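Local coordinates for protein esterase Rv0045c (Mycobacterium tuberculosis, PDB 6WYN) that hydrolyses carboxylic esters, preferring short, straight acyl chains of about four atoms, as a serine esterase of the alpha/beta hydrolase superfamily, at residues T41-E45 against F46-A50; E51-Q55 against A56-G60; A138-L141 against R142-P146; R206-S210 against F211-L215. One frame throughout, in Å; residues are numbered along the deposited sequence.

Contact 1 of 4, residues T41-E45 against F46-A50; sequences TGLDE and FALLA
A water joins E45 O to L48 N, donating to the carbonyl at 2.7 Å and accepting from the amide at 2.8 Å. D44 holds the same bend of chain directly. Its chi1 of 163° swings the carboxylate forward along the chain until OD2 reaches the N-H of F46 at 3.0 Å, with the donor well above the carboxylate plane. D44 O accepts from A47 N at 3.1 Å, closing a type I turn from D44 to A47; a second type I turn, F46 to L49, follows at once and leads into helix 49-55.

E45 and F46 run side by side. CG of E45 sits almost over the centre of the F46 ring, 3.7 Å from its centroid and 8° off the normal, a CH-pi contact. The carboxylate beyond goes to R67 and H96. CB of A47 rests against CG of L43 at 3.5 Å, while L43 and L48 both reach F235 of helix 227-237. D44 thus fixes the first of two type I turns that lead to L48 at the N-cap, and the aliphatic part of E45 covers a ring while its charge, probably neutralised by R67, ties the N-terminal loop to the main sheet.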
ATOM      1  N   THR A  41     -22.675   1.692  -8.038  1.00 57.54           N
ATOM      2  CA  THR A  41     -22.781   1.757  -9.518  1.00 54.39           C
ATOM      3  C   THR A  41     -22.709   0.313 -10.052  1.00 56.80           C
ATOM      4  O   THR A  41     -22.416  -0.632  -9.267  1.00 50.25           O
ATOM      5  CB  THR A  41     -21.707   2.693 -10.114  1.00 57.37           C
ATOM      6  OG1 THR A  41     -20.444   2.021 -10.126  1.00 54.04           O
ATOM      7  CG2 THR A  41     -21.535   4.006  -9.377  1.00 52.23           C
ATOM      8  N   GLY A  42     -22.966   0.116 -11.339  1.00 50.80           N
ATOM      9  CA  GLY A  42     -22.749  -1.192 -11.987  1.00 49.69           C
ATOM     10  C   GLY A  42     -21.320  -1.358 -12.473  1.00 46.48           C
ATOM     11  O   GLY A  42     -21.023  -2.422 -13.015  1.00 47.89           O
ATOM     12  N   LEU A  43     -20.462  -0.351 -12.265  1.00 41.02           N
ATOM     13  CA  LEU A  43     -19.163  -0.224 -12.971  1.00 35.18           C
ATOM     14  C   LEU A  43     -18.211  -1.318 -12.489  1.00 27.74           C
ATOM     15  O   LEU A  43     -18.102  -1.547 -11.289  1.00 29.31           O
ATOM     16  CB  LEU A  43     -18.571   1.161 -12.725  1.00 36.69           C
ATOM     17  CG  LEU A  43     -17.886   1.763 -13.935  1.00 38.80           C
ATOM     18  CD1 LEU A  43     -18.800   1.720 -15.159  1.00 38.13           C
ATOM     19  CD2 LEU A  43     -17.454   3.189 -13.638  1.00 40.49           C
ATOM     20  N   ASP A  44     -17.612  -2.015 -13.435  1.00 23.47           N
ATOM     21  CA  ASP A  44     -16.580  -3.049 -13.208  1.00 23.55           C
ATOM     22  C   ASP A  44     -15.334  -2.366 -12.613  1.00 22.22           C
ATOM     23  O   ASP A  44     -15.078  -1.181 -12.928  1.00 20.79           O
ATOM     24  CB  ASP A  44     -16.320  -3.732 -14.541  1.00 27.04           C
ATOM     25  CG  ASP A  44     -15.044  -4.507 -14.567  1.00 30.51           C
ATOM     26  OD1 ASP A  44     -15.056  -5.572 -13.957  1.00 43.16           O
ATOM     27  OD2 ASP A  44     -14.054  -4.023 -15.160  1.00 29.75           O
ATOM     28  N   GLU A  45     -14.527  -3.100 -11.847  1.00 17.21           N
ATOM     29  CA  GLU A  45     -13.386  -2.524 -11.110  1.00 15.52           C
ATOM     30  C   GLU A  45     -12.263  -2.117 -12.073  1.00 14.35           C
ATOM     31  O   GLU A  45     -11.372  -1.367 -11.647  1.00 13.39           O
ATOM     32  CB  GLU A  45     -12.965  -3.483  -9.996  1.00 15.13           C
ATOM     33  CG  GLU A  45     -12.158  -4.684 -10.422  1.00 15.61           C
ATOM     34  CD  GLU A  45     -11.543  -5.406  -9.220  1.00 17.27           C
ATOM     35  OE1 GLU A  45     -11.608  -6.670  -9.177  1.00 15.95           O
ATOM     36  OE2 GLU A  45     -11.001  -4.698  -8.314  1.00 15.35           O
ATOM     37  N   PHE A  46     -12.255  -2.579 -13.312  1.00 12.35           N
ATOM     38  CA  PHE A  46     -11.231  -2.199 -14.319  1.00 13.74           C
ATOM     39  C   PHE A  46     -11.765  -1.113 -15.288  1.00 13.60           C
ATOM     40  O   PHE A  46     -11.045  -0.737 -16.209  1.00 15.09           O
ATOM     41  CB  PHE A  46     -10.736  -3.468 -15.015  1.00 14.56           C
ATOM     42  CG  PHE A  46     -10.247  -4.511 -14.044  1.00 15.37           C
ATOM     43  CD1 PHE A  46      -9.269  -4.193 -13.107  1.00 15.68           C
ATOM     44  CD2 PHE A  46     -10.757  -5.806 -14.067  1.00 16.02           C
ATOM     45  CE1 PHE A  46      -8.858  -5.126 -12.168  1.00 15.50           C
ATOM     46  CE2 PHE A  46     -10.293  -6.766 -13.178  1.00 14.69           C
ATOM     47  CZ  PHE A  46      -9.350  -6.418 -12.243  1.00 16.21           C
ATOM     48  N   ALA A  47     -12.932  -0.545 -15.051  1.00 15.23           N
ATOM     49  CA  ALA A  47     -13.568   0.393 -16.008  1.00 17.49           C
ATOM     50  C   ALA A  47     -12.809   1.739 -16.080  1.00 20.40           C
ATOM     51  O   ALA A  47     -12.997   2.441 -17.060  1.00 22.48           O
ATOM     52  CB  ALA A  47     -15.003   0.609 -15.604  1.00 18.89           C
ATOM     53  N   LEU A  48     -12.009   2.134 -15.084  1.00 19.06           N
ATOM     54  CA  LEU A  48     -11.353   3.474 -15.077  1.00 19.06           C
ATOM     55  C   LEU A  48      -9.889   3.390 -15.456  1.00 17.27           C
ATOM     56  O   LEU A  48      -9.175   4.381 -15.220  1.00 18.09           O
ATOM     57  CB  LEU A  48     -11.509   4.086 -13.691  1.00 19.57           C
ATOM     58  CG  LEU A  48     -12.960   4.270 -13.282  1.00 23.09           C
ATOM     59  CD1 LEU A  48     -13.045   4.841 -11.882  1.00 24.27           C
ATOM     60  CD2 LEU A  48     -13.690   5.161 -14.301  1.00 22.15           C
ATOM     61  N   LEU A  49      -9.413   2.288 -16.017  1.00 16.62           N
ATOM     62  CA  LEU A  49      -7.940   2.147 -16.179  1.00 17.16           C
ATOM     63  C   LEU A  49      -7.380   3.196 -17.170  1.00 17.35           C
ATOM     64  O   LEU A  49      -6.173   3.509 -17.049  1.00 15.06           O
ATOM     65  CB  LEU A  49      -7.542   0.731 -16.588  1.00 17.36           C
ATOM     66  CG  LEU A  49      -7.665  -0.344 -15.499  1.00 19.58           C
ATOM     67  CD1 LEU A  49      -7.216  -1.685 -16.077  1.00 20.01           C
ATOM     68  CD2 LEU A  49      -6.852   0.023 -14.262  1.00 21.72           C
ATOM     69  N   ALA A  50      -8.180   3.689 -18.127  1.00 15.66           N
ATOM     70  CA  ALA A  50      -7.737   4.715 -19.096  1.00 15.75           C
ATOM     71  C   ALA A  50      -7.305   5.972 -18.318  1.00 16.08           C
ATOM     72  O   ALA A  50      -6.300   6.575 -18.731  1.00 16.11           O
ATOM     73  CB  ALA A  50      -8.826   5.004 -20.104  1.00 15.85           C
TER
HETATM   74  O   HOH W   1     -10.615   0.873 -13.012  1.00  8.66           O

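Contact 2 of 4, residues E51-Q55 against A56-G60; sequences ENAEQ and AGVNG
V58 N reaches back to A53 O in a bond of 3.0 Å that is essentially straight at the hydrogen (179°), and G57 N donates to E54 O at 2.7 Å. Together they mark the Schellman motif that ends helix 49-55, with G57 in positive phi (67°) turning the chain out of the helix. A56 N makes a helical bond to N52 O at 2.9 Å and adds a weak one to A53 O. A53 O is therefore the acceptor on which the turn closes.

Packing follows from this reversal. With V58 brought back beside the last turn, its CG2 lies 4.0 Å from CB of A53, the apolar touch that commonly accompanies a Schellman turn. CG2 of V58 also lies 3.6 Å from A53 O. A53 and V58 both lean on V103 of helix 99-105, and A56 on T100, whose hydroxyl bonds to OE1 of Q55. At the helix end the returning chain thus serves A53 O and E54 O, while the guanidinium of R318 takes E54 O and Q55 O; its positive charge would probably suit the negative end of the helix dipole.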
ATOM      1  N   GLU A  51      -8.001   6.296 -17.223  1.00 16.03           N
ATOM      2  CA  GLU A  51      -7.680   7.428 -16.320  1.00 16.18           C
ATOM      3  C   GLU A  51      -6.304   7.198 -15.724  1.00 16.41           C
ATOM      4  O   GLU A  51      -5.497   8.155 -15.689  1.00 16.95           O
ATOM      5  CB  GLU A  51      -8.740   7.611 -15.236  1.00 18.27           C
ATOM      6  CG  GLU A  51     -10.135   7.959 -15.741  1.00 19.39           C
ATOM      7  CD  GLU A  51     -11.170   8.187 -14.639  1.00 23.84           C
ATOM      8  OE1 GLU A  51     -12.341   8.451 -14.982  1.00 27.67           O
ATOM      9  OE2 GLU A  51     -10.819   8.147 -13.435  1.00 24.56           O
ATOM     10  N   ASN A  52      -5.988   5.970 -15.306  1.00 14.72           N
ATOM     11  CA  ASN A  52      -4.663   5.637 -14.745  1.00 14.48           C
ATOM     12  C   ASN A  52      -3.590   5.756 -15.819  1.00 15.39           C
ATOM     13  O   ASN A  52      -2.492   6.309 -15.497  1.00 14.58           O
ATOM     14  CB  ASN A  52      -4.602   4.258 -14.087  1.00 14.40           C
ATOM     15  CG  ASN A  52      -5.611   4.112 -12.972  1.00 13.71           C
ATOM     16  OD1 ASN A  52      -6.689   3.577 -13.217  1.00 15.07           O
ATOM     17  ND2 ASN A  52      -5.320   4.647 -11.791  1.00 11.27           N
ATOM     18  N   ALA A  53      -3.822   5.264 -17.025  1.00 14.85           N
ATOM     19  CA  ALA A  53      -2.832   5.435 -18.120  1.00 16.88           C
ATOM     20  C   ALA A  53      -2.562   6.946 -18.379  1.00 17.25           C
ATOM     21  O   ALA A  53      -1.420   7.307 -18.483  1.00 18.92           O
ATOM     22  CB  ALA A  53      -3.284   4.724 -19.370  1.00 16.33           C
ATOM     23  N   GLU A  54      -3.586   7.791 -18.447  1.00 19.91           N
ATOM     24  CA  GLU A  54      -3.442   9.262 -18.652  1.00 23.88           C
ATOM     25  C   GLU A  54      -2.634   9.865 -17.473  1.00 21.42           C
ATOM     26  O   GLU A  54      -1.607  10.503 -17.712  1.00 20.98           O
ATOM     27  CB  GLU A  54      -4.860   9.806 -18.825  1.00 29.62           C
ATOM     28  CG  GLU A  54      -4.995  11.315 -18.959  1.00 40.49           C
ATOM     29  CD  GLU A  54      -6.434  11.841 -18.847  1.00 55.32           C
ATOM     30  OE1 GLU A  54      -6.680  13.021 -19.243  1.00 62.26           O
ATOM     31  OE2 GLU A  54      -7.323  11.088 -18.346  1.00 59.58           O
ATOM     32  N   GLN A  55      -2.997   9.576 -16.226  1.00 19.11           N
ATOM     33  CA  GLN A  55      -2.222  10.056 -15.044  1.00 19.70           C
ATOM     34  C   GLN A  55      -0.765   9.605 -15.145  1.00 20.28           C
ATOM     35  O   GLN A  55       0.114  10.372 -14.730  1.00 20.43           O
ATOM     36  CB  GLN A  55      -2.900   9.637 -13.749  1.00 19.69           C
ATOM     37  CG  GLN A  55      -2.265  10.218 -12.504  1.00 20.54           C
ATOM     38  CD  GLN A  55      -2.969   9.792 -11.227  1.00 23.03           C
ATOM     39  OE1 GLN A  55      -3.260   8.609 -10.977  1.00 22.94           O
ATOM     40  NE2 GLN A  55      -3.186  10.754 -10.351  1.00 21.95           N
ATOM     41  N   ALA A  56      -0.486   8.425 -15.695  1.00 16.50           N
ATOM     42  CA  ALA A  56       0.899   7.941 -15.809  1.00 16.49           C
ATOM     43  C   ALA A  56       1.562   8.541 -17.052  1.00 17.69           C
ATOM     44  O   ALA A  56       2.758   8.269 -17.239  1.00 16.29           O
ATOM     45  CB  ALA A  56       0.934   6.433 -15.860  1.00 15.41           C
ATOM     46  N   GLY A  57       0.792   9.201 -17.928  1.00 21.79           N
ATOM     47  CA  GLY A  57       1.332   9.780 -19.181  1.00 23.32           C
ATOM     48  C   GLY A  57       1.786   8.688 -20.129  1.00 26.34           C
ATOM     49  O   GLY A  57       2.851   8.805 -20.723  1.00 29.96           O
ATOM     50  N   VAL A  58       1.045   7.589 -20.232  1.00 27.44           N
ATOM     51  CA  VAL A  58       1.409   6.499 -21.181  1.00 26.32           C
ATOM     52  C   VAL A  58       0.197   6.280 -22.071  1.00 24.65           C
ATOM     53  O   VAL A  58      -0.941   6.595 -21.638  1.00 27.83           O
ATOM     54  CB  VAL A  58       1.831   5.191 -20.489  1.00 26.27           C
ATOM     55  CG1 VAL A  58       3.099   5.372 -19.658  1.00 28.13           C
ATOM     56  CG2 VAL A  58       0.694   4.605 -19.670  1.00 25.32           C
ATOM     57  N   ASN A  59       0.417   5.844 -23.299  1.00 27.65           N
ATOM     58  CA  ASN A  59      -0.734   5.540 -24.189  1.00 30.15           C
ATOM     59  C   ASN A  59      -0.545   4.140 -24.733  1.00 29.49           C
ATOM     60  O   ASN A  59       0.529   3.563 -24.546  1.00 33.16           O
ATOM     61  CB  ASN A  59      -0.969   6.528 -25.339  1.00 36.97           C
ATOM     62  CG  ASN A  59       0.282   7.114 -25.942  1.00 43.18           C
ATOM     63  OD1 ASN A  59       1.088   6.404 -26.548  1.00 45.69           O
ATOM     64  ND2 ASN A  59       0.445   8.416 -25.738  1.00 47.11           N
ATOM     65  N   GLY A  60      -1.562   3.647 -25.411  1.00 26.65           N
ATOM     66  CA  GLY A  60      -1.506   2.314 -26.008  1.00 25.02           C
ATOM     67  C   GLY A  60      -2.448   1.407 -25.238  1.00 23.76           C
ATOM     68  O   GLY A  60      -3.242   1.848 -24.381  1.00 23.29           O
TER

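Contact 3 of 4, residues A138-L141 against R142-P146; sequences APVL and RELAP
V140 and L144, one turn apart on helix 130-144, make the close side of this contact: CG1 of the valine meets CD1 of the leucine at 3.6 Å, the two side chains lying alongside and pointing the same way. With chi1 of V140 at 174°, CG1 stands beside the carbonyl carbon and leans forward along the helix, toward the next turn. The backbone is just as tight here. L144 N donates to V140 O at 2.7 Å, and A145 N to L141 O at 2.8 Å. This face looks inward: V140 and L144 rest on A70 and V68 of strand 65-70, L141 on L110 and V112 of strand 109-112, and A138 with L141 on L164 of helix 156-167.

On the other side the looseness belongs to the exposed residues P139, R142 and E143. P139, which lacks an N-H to give to the turn before, kinks the helix there, yet its carbonyl still accepts from E143 N at 3.1 Å. R142 N binds A138 O at 2.9 Å, and CG of R142 lies against that same oxygen at 3.2 Å before the chain bends at chi2 and carries the guanidinium to a salt bridge with D170. E143 is exposed, with a touch on A70.

At the C-terminal end A145 leaves helical angles, and P146 follows, with no N-H for a further helical bond. The helix is thus amphipathic: branched aliphatic groups seat it on the central sheet of the alpha/beta hydrolase fold, and the R142-D170 salt bridge ties its exposed side.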
ATOM      1  N   ALA A 138       2.856 -14.716   3.355  1.00 18.41           N
ATOM      2  CA  ALA A 138       4.038 -15.408   2.803  1.00 18.87           C
ATOM      3  C   ALA A 138       3.644 -16.620   1.941  1.00 19.47           C
ATOM      4  O   ALA A 138       4.150 -16.802   0.821  1.00 19.13           O
ATOM      5  CB  ALA A 138       4.993 -15.805   3.908  1.00 22.15           C
ATOM      6  N   PRO A 139       2.782 -17.537   2.424  1.00 18.88           N
ATOM      7  CA  PRO A 139       2.448 -18.732   1.637  1.00 18.87           C
ATOM      8  C   PRO A 139       1.687 -18.363   0.343  1.00 16.26           C
ATOM      9  O   PRO A 139       1.853 -18.963  -0.673  1.00 18.14           O
ATOM     10  CB  PRO A 139       1.531 -19.575   2.561  1.00 19.56           C
ATOM     11  CG  PRO A 139       1.431 -18.843   3.863  1.00 20.78           C
ATOM     12  CD  PRO A 139       2.098 -17.480   3.714  1.00 19.37           C
ATOM     13  N   VAL A 140       0.882 -17.315   0.391  1.00 17.41           N
ATOM     14  CA  VAL A 140       0.144 -16.846  -0.818  1.00 16.61           C
ATOM     15  C   VAL A 140       1.141 -16.322  -1.854  1.00 16.37           C
ATOM     16  O   VAL A 140       1.039 -16.671  -3.031  1.00 14.55           O
ATOM     17  CB  VAL A 140      -0.893 -15.797  -0.416  1.00 17.89           C
ATOM     18  CG1 VAL A 140      -1.597 -15.169  -1.646  1.00 17.33           C
ATOM     19  CG2 VAL A 140      -1.914 -16.418   0.539  1.00 19.24           C
ATOM     20  N   LEU A 141       2.099 -15.502  -1.413  1.00 17.66           N
ATOM     21  CA  LEU A 141       3.135 -14.952  -2.314  1.00 17.71           C
ATOM     22  C   LEU A 141       3.998 -16.078  -2.865  1.00 17.48           C
ATOM     23  O   LEU A 141       4.366 -15.991  -4.027  1.00 17.71           O
ATOM     24  CB  LEU A 141       3.966 -13.903  -1.564  1.00 18.28           C
ATOM     25  CG  LEU A 141       3.161 -12.713  -1.046  1.00 20.18           C
ATOM     26  CD1 LEU A 141       4.020 -11.741  -0.244  1.00 22.34           C
ATOM     27  CD2 LEU A 141       2.488 -11.978  -2.196  1.00 20.98           C
ATOM     28  N   ARG A 142       4.323 -17.093  -2.072  1.00 23.02           N
ATOM     29  CA  ARG A 142       5.052 -18.284  -2.568  1.00 25.87           C
ATOM     30  C   ARG A 142       4.258 -18.921  -3.698  1.00 24.06           C
ATOM     31  O   ARG A 142       4.877 -19.379  -4.625  1.00 28.88           O
ATOM     32  CB  ARG A 142       5.214 -19.394  -1.529  1.00 32.05           C
ATOM     33  CG  ARG A 142       6.109 -19.050  -0.358  1.00 35.91           C
ATOM     34  CD  ARG A 142       6.872 -20.247   0.218  1.00 37.17           C
ATOM     35  NE  ARG A 142       7.793 -19.639   1.164  1.00 39.62           N
ATOM     36  CZ  ARG A 142       9.065 -19.348   0.914  1.00 41.44           C
ATOM     37  NH1 ARG A 142       9.630 -19.704  -0.225  1.00 42.79           N
ATOM     38  NH2 ARG A 142       9.794 -18.743   1.837  1.00 43.12           N
ATOM     39  N   GLU A 143       2.939 -18.956  -3.602  1.00 23.17           N
ATOM     40  CA  GLU A 143       2.061 -19.551  -4.646  1.00 21.72           C
ATOM     41  C   GLU A 143       1.950 -18.567  -5.828  1.00 20.94           C
ATOM     42  O   GLU A 143       2.171 -18.992  -6.932  1.00 18.25           O
ATOM     43  CB  GLU A 143       0.690 -19.897  -4.038  1.00 24.16           C
ATOM     44  CG  GLU A 143      -0.407 -20.270  -5.050  1.00 26.32           C
ATOM     45  CD  GLU A 143      -1.861 -20.459  -4.552  1.00 27.96           C
ATOM     46  OE1 GLU A 143      -2.810 -20.531  -5.440  1.00 22.70           O
ATOM     47  OE2 GLU A 143      -2.084 -20.525  -3.291  1.00 27.28           O
ATOM     48  N   LEU A 144       1.573 -17.302  -5.602  1.00 17.51           N
ATOM     49  CA  LEU A 144       1.175 -16.383  -6.701  1.00 17.27           C
ATOM     50  C   LEU A 144       2.349 -15.534  -7.260  1.00 19.30           C
ATOM     51  O   LEU A 144       2.207 -15.002  -8.387  1.00 21.72           O
ATOM     52  CB  LEU A 144       0.035 -15.505  -6.180  1.00 17.78           C
ATOM     53  CG  LEU A 144      -1.259 -16.244  -5.843  1.00 18.76           C
ATOM     54  CD1 LEU A 144      -2.258 -15.324  -5.172  1.00 19.04           C
ATOM     55  CD2 LEU A 144      -1.872 -16.846  -7.112  1.00 19.96           C
ATOM     56  N   ALA A 145       3.466 -15.356  -6.550  1.00 18.87           N
ATOM     57  CA  ALA A 145       4.560 -14.471  -7.008  1.00 18.28           C
ATOM     58  C   ALA A 145       5.914 -15.012  -6.558  1.00 21.49           C
ATOM     59  O   ALA A 145       6.704 -14.286  -5.962  1.00 20.63           O
ATOM     60  CB  ALA A 145       4.324 -13.072  -6.484  1.00 18.00           C
ATOM     61  N   PRO A 146       6.211 -16.308  -6.798  1.00 24.34           N
ATOM     62  CA  PRO A 146       7.470 -16.894  -6.350  1.00 24.85           C
ATOM     63  C   PRO A 146       8.717 -16.287  -7.022  1.00 25.87           C
ATOM     64  O   PRO A 146       9.781 -16.302  -6.437  1.00 26.12           O
ATOM     65  CB  PRO A 146       7.312 -18.382  -6.739  1.00 25.68           C
ATOM     66  CG  PRO A 146       6.314 -18.383  -7.871  1.00 24.61           C
ATOM     67  CD  PRO A 146       5.344 -17.284  -7.486  1.00 24.15           C
TER

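Contact 4 of 4, residues R206-S210 against F211-L215; sequences REFPS and FQAML
Chi1 of S210 (65°) places OG between the backbone N and the carbonyl carbon, facing the first turn of helix 211-221, while M214 has CG beside its own backbone N (chi1 -58°), and its bend at chi3 sets CE beside CD2 and CE2 of F208, on the same face of the ring as CG. From its position OG of S210 accepts A213 N at 3.2 Å with an N-H...O angle of 150°, a side-chain N-cap.

Just before the cap, F208 turns its ring to the helix. CG of M214 lies over one face, 3.8 Å from the centroid and displaced toward the rim, as a CH-pi contact. CE comes within 3.4 Å of CD2 of F208, and SD stands obliquely to the ring, 4.7 Å from its centroid, a Met-aromatic contact. The two side chains cross at about a right angle. CB of A213 completes the patch, 4.3 Å from CD1 of F208 and 4.1 Å from CG of P209.

W248 meets the F208 ring, and W246 meets F211 edge-to-face, so the small sheet 238-240/246-248 backs this corner. One serine hydroxyl thus answers an N-H of the first turn, thioether and aromatic packing fastens loop to helix, and S210 O is buried with no partner in the model.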
ATOM      1  N   ARG A 206     -20.067   2.504  10.489  1.00 84.37           N
ATOM      2  CA  ARG A 206     -20.510   3.729   9.774  1.00 75.74           C
ATOM      3  C   ARG A 206     -21.369   3.253   8.599  1.00 69.93           C
ATOM      4  O   ARG A 206     -21.356   2.053   8.313  1.00 91.02           O
ATOM      5  CB  ARG A 206     -19.315   4.588   9.348  1.00 76.57           C
ATOM      6  CG  ARG A 206     -19.675   5.943   8.755  1.00 82.42           C
ATOM      7  CD  ARG A 206     -20.339   6.931   9.703  1.00 84.68           C
ATOM      8  NE  ARG A 206     -20.030   8.309   9.320  1.00 82.48           N
ATOM      9  CZ  ARG A 206     -20.842   9.152   8.673  1.00 81.33           C
ATOM     10  NH1 ARG A 206     -22.070   8.799   8.321  1.00 78.07           N
ATOM     11  NH2 ARG A 206     -20.409  10.368   8.381  1.00 78.15           N
ATOM     12  N   GLU A 207     -22.174   4.144   8.038  1.00 54.09           N
ATOM     13  CA  GLU A 207     -22.867   4.002   6.734  1.00 52.00           C
ATOM     14  C   GLU A 207     -22.891   5.420   6.151  1.00 43.39           C
ATOM     15  O   GLU A 207     -22.665   6.363   6.920  1.00 47.74           O
ATOM     16  CB  GLU A 207     -24.262   3.371   6.886  1.00 56.28           C
ATOM     17  CG  GLU A 207     -24.261   1.840   6.907  1.00 65.20           C
ATOM     18  CD  GLU A 207     -25.601   1.103   6.777  1.00 66.17           C
ATOM     19  OE1 GLU A 207     -25.770   0.075   7.467  1.00 59.16           O
ATOM     20  OE2 GLU A 207     -26.466   1.524   5.967  1.00 61.49           O
ATOM     21  N   PHE A 208     -23.129   5.588   4.857  1.00 37.90           N
ATOM     22  CA  PHE A 208     -23.055   6.918   4.214  1.00 38.85           C
ATOM     23  C   PHE A 208     -24.236   7.056   3.277  1.00 43.56           C
ATOM     24  O   PHE A 208     -24.560   6.149   2.512  1.00 50.10           O
ATOM     25  CB  PHE A 208     -21.730   7.122   3.468  1.00 39.35           C
ATOM     26  CG  PHE A 208     -20.506   7.284   4.337  1.00 34.80           C
ATOM     27  CD1 PHE A 208     -20.133   8.537   4.811  1.00 36.49           C
ATOM     28  CD2 PHE A 208     -19.720   6.191   4.675  1.00 34.89           C
ATOM     29  CE1 PHE A 208     -19.001   8.688   5.605  1.00 34.55           C
ATOM     30  CE2 PHE A 208     -18.591   6.339   5.474  1.00 34.78           C
ATOM     31  CZ  PHE A 208     -18.222   7.595   5.921  1.00 36.61           C
ATOM     32  N   PRO A 209     -24.941   8.197   3.327  1.00 39.89           N
ATOM     33  CA  PRO A 209     -26.139   8.357   2.515  1.00 40.99           C
ATOM     34  C   PRO A 209     -25.833   8.245   1.019  1.00 43.36           C
ATOM     35  O   PRO A 209     -26.711   7.910   0.258  1.00 42.73           O
ATOM     36  CB  PRO A 209     -26.611   9.772   2.876  1.00 43.40           C
ATOM     37  CG  PRO A 209     -25.361  10.460   3.393  1.00 43.07           C
ATOM     38  CD  PRO A 209     -24.620   9.375   4.141  1.00 41.09           C
ATOM     39  N   SER A 210     -24.611   8.591   0.616  1.00 40.10           N
ATOM     40  CA  SER A 210     -24.259   8.701  -0.811  1.00 37.88           C
ATOM     41  C   SER A 210     -22.774   8.405  -0.999  1.00 36.79           C
ATOM     42  O   SER A 210     -22.016   8.409   0.005  1.00 42.44           O
ATOM     43  CB  SER A 210     -24.628  10.055  -1.343  1.00 37.11           C
ATOM     44  OG  SER A 210     -23.848  11.056  -0.716  1.00 36.35           O
ATOM     45  N   PHE A 211     -22.405   8.166  -2.252  1.00 36.81           N
ATOM     46  CA  PHE A 211     -21.004   8.152  -2.723  1.00 36.34           C
ATOM     47  C   PHE A 211     -20.404   9.536  -2.429  1.00 33.71           C
ATOM     48  O   PHE A 211     -19.332   9.567  -1.824  1.00 28.11           O
ATOM     49  CB  PHE A 211     -20.943   7.766  -4.206  1.00 33.28           C
ATOM     50  CG  PHE A 211     -19.555   7.799  -4.787  1.00 29.28           C
ATOM     51  CD1 PHE A 211     -18.702   6.716  -4.663  1.00 30.64           C
ATOM     52  CD2 PHE A 211     -19.097   8.916  -5.463  1.00 30.16           C
ATOM     53  CE1 PHE A 211     -17.418   6.757  -5.194  1.00 28.36           C
ATOM     54  CE2 PHE A 211     -17.815   8.957  -5.992  1.00 28.97           C
ATOM     55  CZ  PHE A 211     -16.982   7.874  -5.865  1.00 27.66           C
ATOM     56  N   GLN A 212     -21.108  10.621  -2.796  1.00 31.89           N
ATOM     57  CA  GLN A 212     -20.612  12.019  -2.698  1.00 31.04           C
ATOM     58  C   GLN A 212     -20.135  12.317  -1.273  1.00 27.41           C
ATOM     59  O   GLN A 212     -19.119  12.959  -1.133  1.00 27.52           O
ATOM     60  CB  GLN A 212     -21.687  13.014  -3.137  1.00 31.93           C
ATOM     61  CG  GLN A 212     -21.211  14.468  -3.135  1.00 32.19           C
ATOM     62  CD  GLN A 212     -20.077  14.678  -4.106  1.00 34.17           C
ATOM     63  OE1 GLN A 212     -20.128  14.221  -5.244  1.00 37.24           O
ATOM     64  NE2 GLN A 212     -19.025  15.352  -3.666  1.00 33.60           N
ATOM     65  N   ALA A 213     -20.821  11.822  -0.249  1.00 28.08           N
ATOM     66  CA  ALA A 213     -20.489  12.034   1.181  1.00 27.28           C
ATOM     67  C   ALA A 213     -19.134  11.403   1.551  1.00 28.56           C
ATOM     68  O   ALA A 213     -18.389  11.928   2.443  1.00 23.07           O
ATOM     69  CB  ALA A 213     -21.587  11.432   2.024  1.00 28.11           C
ATOM     70  N   MET A 214     -18.801  10.275   0.934  1.00 26.28           N
ATOM     71  CA  MET A 214     -17.457   9.679   1.143  1.00 27.21           C
ATOM     72  C   MET A 214     -16.425  10.529   0.396  1.00 23.03           C
ATOM     73  O   MET A 214     -15.370  10.847   0.970  1.00 22.29           O
ATOM     74  CB  MET A 214     -17.472   8.229   0.659  1.00 29.88           C
ATOM     75  CG  MET A 214     -18.541   7.409   1.383  1.00 30.81           C
ATOM     76  SD  MET A 214     -18.379   5.672   0.948  1.00 34.56           S
ATOM     77  CE  MET A 214     -17.509   5.054   2.377  1.00 33.12           C
ATOM     78  N   LEU A 215     -16.779  10.963  -0.816  1.00 22.38           N
ATOM     79  CA  LEU A 215     -15.938  11.852  -1.642  1.00 20.79           C
ATOM     80  C   LEU A 215     -15.711  13.196  -0.915  1.00 21.04           C
ATOM     81  O   LEU A 215     -14.568  13.635  -0.912  1.00 19.29           O
ATOM     82  CB  LEU A 215     -16.588  11.997  -3.011  1.00 18.94           C
ATOM     83  CG  LEU A 215     -15.797  12.838  -4.001  1.00 19.92           C
ATOM     84  CD1 LEU A 215     -14.377  12.345  -4.166  1.00 19.10           C
ATOM     85  CD2 LEU A 215     -16.504  12.887  -5.332  1.00 20.66           C
TER

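Contacts 1 and 2 hold opposite ends of one element, helix 49-55: the first, a surface contact, leads into it through two turns, the second closes it in a Schellman turn. Contacts 2, 3 and 4 are all partly buried. Contact 4 also deals with a helix start, but there a serine side chain caps and a methionine-aromatic cluster packs, whereas contact 1 uses a carboxylate, a water and backbone turns. Their centres are about 19 Å apart, and both lie near helix 227-237. Contact 3, about 27 Å from contact 1 between centres, spans the last turns and end of helix 130-144 against the main sheet, so regular helical bonds and aliphatic groups dominate. All four avoid the annotated catalytic sites.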